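Local coordinates for helix-turn-helix domain-containing protein (Shewanella amazonensis SB2B, PDB 3KE2), which is of unknown function but carries a winged helix-turn-helix fold and so probably binds DNA, at the interface of chains A and B. Sequence-based numbering; all coordinates share one arbitrary frame. Chains: chain A/B, uncharacterized protein YP_928783.1.

The interface of chains A and B. Residues chain A 19, 58-61, 84-86; chain B 16, 19, 23, 85-87, 90.
A:Pro85 gives up the largest area of this patch, 89 Å², to chain B. Its ring lies alongside the B:Trp90 indole, pointing the same way. A:Pro85 CB sits over the six-membered ring, 4.0 Å from the centroid and offset toward the rim. The peptide carbon A:Gly84 C covers the five-membered ring of the same indole. A:Pro85 CB also meets the methyl B:Leu23 CD2 at 3.6 Å, and A:Pro85 CG reaches the edge of the B:Phe19 ring in its plane. B:Phe19 is covered on both faces. A:Ile60 CA lies over the centre of one, 3.9 Å from the centroid, and B:Leu23 CD1 of its own chain lies nearer the rim of the other. A:Ala58 O stands over the centre of the B:His16 ring, 3.6 Å above its plane.

Backbone contacts probably help to set the register. B:Ser87 N donates to A:Pro85 O at 2.7 Å, nearly straight (167° at H) and in the carbonyl plane. A:Ile86 and B:Ile86 form an antiparallel bridge, and their CD1 methyls meet at 3.7 Å. B:Trp90 CG is anti to the backbone N (chi1 -173°), which lays the indole along A:Gly84 and A:Pro85 from the start of helix 88-102. An alanine at B:Trp90 would remove the indole and would probably leave A:Pro85 CB and the A:Gly84 peptide without their flat aromatic cover, loosening the segment that carries A:Pro85 O. B:His16, B:Phe19 and B:Leu23 share helix 14-31, so one helix presents all three to chain A. Repeated by the two-fold axis, this mostly apolar interface joins the two winged helix-turn-helix chains, and may hold a dimer together in solution.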
loop_
_atom_site.group_PDB
_atom_site.type_symbol
_atom_site.label_atom_id
_atom_site.label_comp_id
_atom_site.label_asym_id
_atom_site.label_seq_id
_atom_site.Cartn_x
_atom_site.Cartn_y
_atom_site.Cartn_z
ATOM N N PHE A 19 -6.766 1.474 2.441
ATOM C CA PHE A 19 -5.597 0.694 2.033
ATOM C C PHE A 19 -5.690 -0.722 2.589
ATOM O O PHE A 19 -5.510 -1.688 1.871
ATOM C CB PHE A 19 -4.310 1.415 2.499
ATOM C CG PHE A 19 -3.026 0.647 2.248
ATOM C CD1 PHE A 19 -2.427 0.657 1.001
ATOM C CD2 PHE A 19 -2.397 -0.047 3.291
ATOM C CE1 PHE A 19 -1.261 -0.049 0.780
ATOM C CE2 PHE A 19 -1.231 -0.739 3.073
ATOM C CZ PHE A 19 -0.665 -0.746 1.818
ATOM N N ALA A 58 -4.624 -1.575 -8.768
ATOM C CA ALA A 58 -3.552 -1.105 -9.636
ATOM C C ALA A 58 -2.840 0.096 -8.996
ATOM O O ALA A 58 -1.631 0.260 -9.177
ATOM C CB ALA A 58 -4.096 -0.760 -11.005
ATOM N N ASP A 59 -3.582 0.919 -8.237
ATOM C CA ASP A 59 -3.011 2.092 -7.552
ATOM C C ASP A 59 -1.876 1.723 -6.600
ATOM O O ASP A 59 -0.978 2.534 -6.365
ATOM C CB ASP A 59 -4.072 2.872 -6.733
ATOM C CG ASP A 59 -5.108 3.630 -7.608
ATOM O OD1 ASP A 59 -4.953 3.672 -8.856
ATOM O OD2 ASP A 59 -6.064 4.213 -7.019
ATOM N N ILE A 60 -1.916 0.519 -6.037
ATOM C CA ILE A 60 -0.881 0.099 -5.097
ATOM C C ILE A 60 -0.037 -1.048 -5.651
ATOM O O ILE A 60 0.663 -1.713 -4.908
ATOM C CB ILE A 60 -1.491 -0.242 -3.699
ATOM C CG1 ILE A 60 -2.435 -1.453 -3.732
ATOM C CG2 ILE A 60 -2.214 1.021 -3.143
ATOM C CD1 ILE A 60 -2.779 -2.039 -2.316
ATOM N N GLY A 61 -0.101 -1.269 -6.962
ATOM C CA GLY A 61 0.711 -2.316 -7.621
ATOM C C GLY A 61 0.263 -3.771 -7.585
ATOM O O GLY A 61 1.049 -4.662 -7.900
ATOM N N GLY A 84 3.245 -7.385 -6.502
ATOM C CA GLY A 84 4.147 -6.275 -6.709
ATOM C C GLY A 84 4.838 -5.820 -5.436
ATOM O O GLY A 84 5.457 -6.617 -4.743
ATOM N N PRO A 85 4.692 -4.540 -5.090
ATOM C CA PRO A 85 5.394 -4.021 -3.931
ATOM C C PRO A 85 4.789 -4.429 -2.593
ATOM O O PRO A 85 5.364 -4.087 -1.543
ATOM C CB PRO A 85 5.236 -2.506 -4.104
ATOM C CG PRO A 85 3.904 -2.357 -4.689
ATOM C CD PRO A 85 3.743 -3.544 -5.630
ATOM N N ILE A 86 3.651 -5.127 -2.627
ATOM C CA ILE A 86 2.950 -5.535 -1.420
ATOM C C ILE A 86 3.368 -6.922 -0.963
ATOM O O ILE A 86 3.474 -7.879 -1.746
ATOM C CB ILE A 86 1.425 -5.534 -1.635
ATOM C CG1 ILE A 86 0.955 -4.167 -2.143
ATOM C CG2 ILE A 86 0.692 -5.900 -0.361
ATOM C CD1 ILE A 86 1.354 -3.034 -1.314
ATOM N N HIS B 16 -1.450 6.392 -7.929
ATOM C CA HIS B 16 -0.351 5.442 -8.140
ATOM C C HIS B 16 0.981 6.224 -8.169
ATOM O O HIS B 16 2.013 5.750 -7.684
ATOM C CB HIS B 16 -0.585 4.583 -9.391
ATOM C CG HIS B 16 0.380 3.441 -9.530
ATOM N ND1 HIS B 16 0.887 3.033 -10.744
ATOM C CD2 HIS B 16 0.979 2.659 -8.599
ATOM C CE1 HIS B 16 1.723 2.023 -10.559
ATOM N NE2 HIS B 16 1.807 1.786 -9.264
ATOM N N PHE B 19 1.683 7.110 -4.748
ATOM C CA PHE B 19 2.104 5.888 -4.034
ATOM C C PHE B 19 3.559 5.550 -4.300
ATOM O O PHE B 19 4.320 5.277 -3.387
ATOM C CB PHE B 19 1.181 4.708 -4.425
ATOM C CG PHE B 19 1.549 3.394 -3.787
ATOM C CD1 PHE B 19 1.134 3.091 -2.517
ATOM C CD2 PHE B 19 2.282 2.451 -4.484
ATOM C CE1 PHE B 19 1.460 1.896 -1.942
ATOM C CE2 PHE B 19 2.616 1.256 -3.910
ATOM C CZ PHE B 19 2.202 0.975 -2.641
ATOM N N LEU B 23 7.119 5.185 -1.802
ATOM C CA LEU B 23 8.054 4.048 -1.831
ATOM C C LEU B 23 9.435 4.478 -2.272
ATOM O O LEU B 23 10.425 3.915 -1.800
ATOM C CB LEU B 23 7.557 2.889 -2.712
ATOM C CG LEU B 23 6.536 1.917 -2.107
ATOM C CD1 LEU B 23 5.277 2.602 -1.582
ATOM C CD2 LEU B 23 6.175 0.868 -3.161
ATOM N N PRO B 85 3.739 -3.739 5.401
ATOM C CA PRO B 85 3.278 -4.479 4.253
ATOM C C PRO B 85 3.982 -4.131 2.936
ATOM O O PRO B 85 3.652 -4.718 1.909
ATOM C CB PRO B 85 1.800 -4.068 4.161
ATOM C CG PRO B 85 1.763 -2.713 4.685
ATOM C CD PRO B 85 2.899 -2.559 5.657
ATOM N N ILE B 86 4.898 -3.175 2.946
ATOM C CA ILE B 86 5.590 -2.797 1.726
ATOM C C ILE B 86 6.886 -3.591 1.610
ATOM O O ILE B 86 7.638 -3.728 2.579
ATOM C CB ILE B 86 5.873 -1.274 1.696
ATOM C CG1 ILE B 86 4.564 -0.496 1.808
ATOM C CG2 ILE B 86 6.621 -0.875 0.442
ATOM C CD1 ILE B 86 3.512 -0.857 0.778
ATOM N N SER B 87 7.150 -4.111 0.421
ATOM C CA SER B 87 8.350 -4.881 0.193
ATOM C C SER B 87 9.477 -3.957 -0.219
ATOM O O SER B 87 9.461 -3.391 -1.316
ATOM C CB SER B 87 8.112 -5.932 -0.890
ATOM O OG SER B 87 9.312 -6.659 -1.138
ATOM N N TRP B 90 11.248 -5.160 -3.479
ATOM C CA TRP B 90 10.619 -4.754 -4.733
ATOM C C TRP B 90 11.172 -3.441 -5.234
ATOM O O TRP B 90 11.575 -3.332 -6.387
ATOM C CB TRP B 90 9.107 -4.601 -4.558
ATOM C CG TRP B 90 8.365 -4.344 -5.848
ATOM C CD1 TRP B 90 7.841 -5.288 -6.690
ATOM C CD2 TRP B 90 8.061 -3.068 -6.439
ATOM N NE1 TRP B 90 7.232 -4.681 -7.762
ATOM C CE2 TRP B 90 7.350 -3.322 -7.635
ATOM C CE3 TRP B 90 8.323 -1.738 -6.074
ATOM C CZ2 TRP B 90 6.894 -2.296 -8.471
ATOM C CZ3 TRP B 90 7.863 -0.717 -6.899
ATOM C CH2 TRP B 90 7.158 -1.004 -8.087
#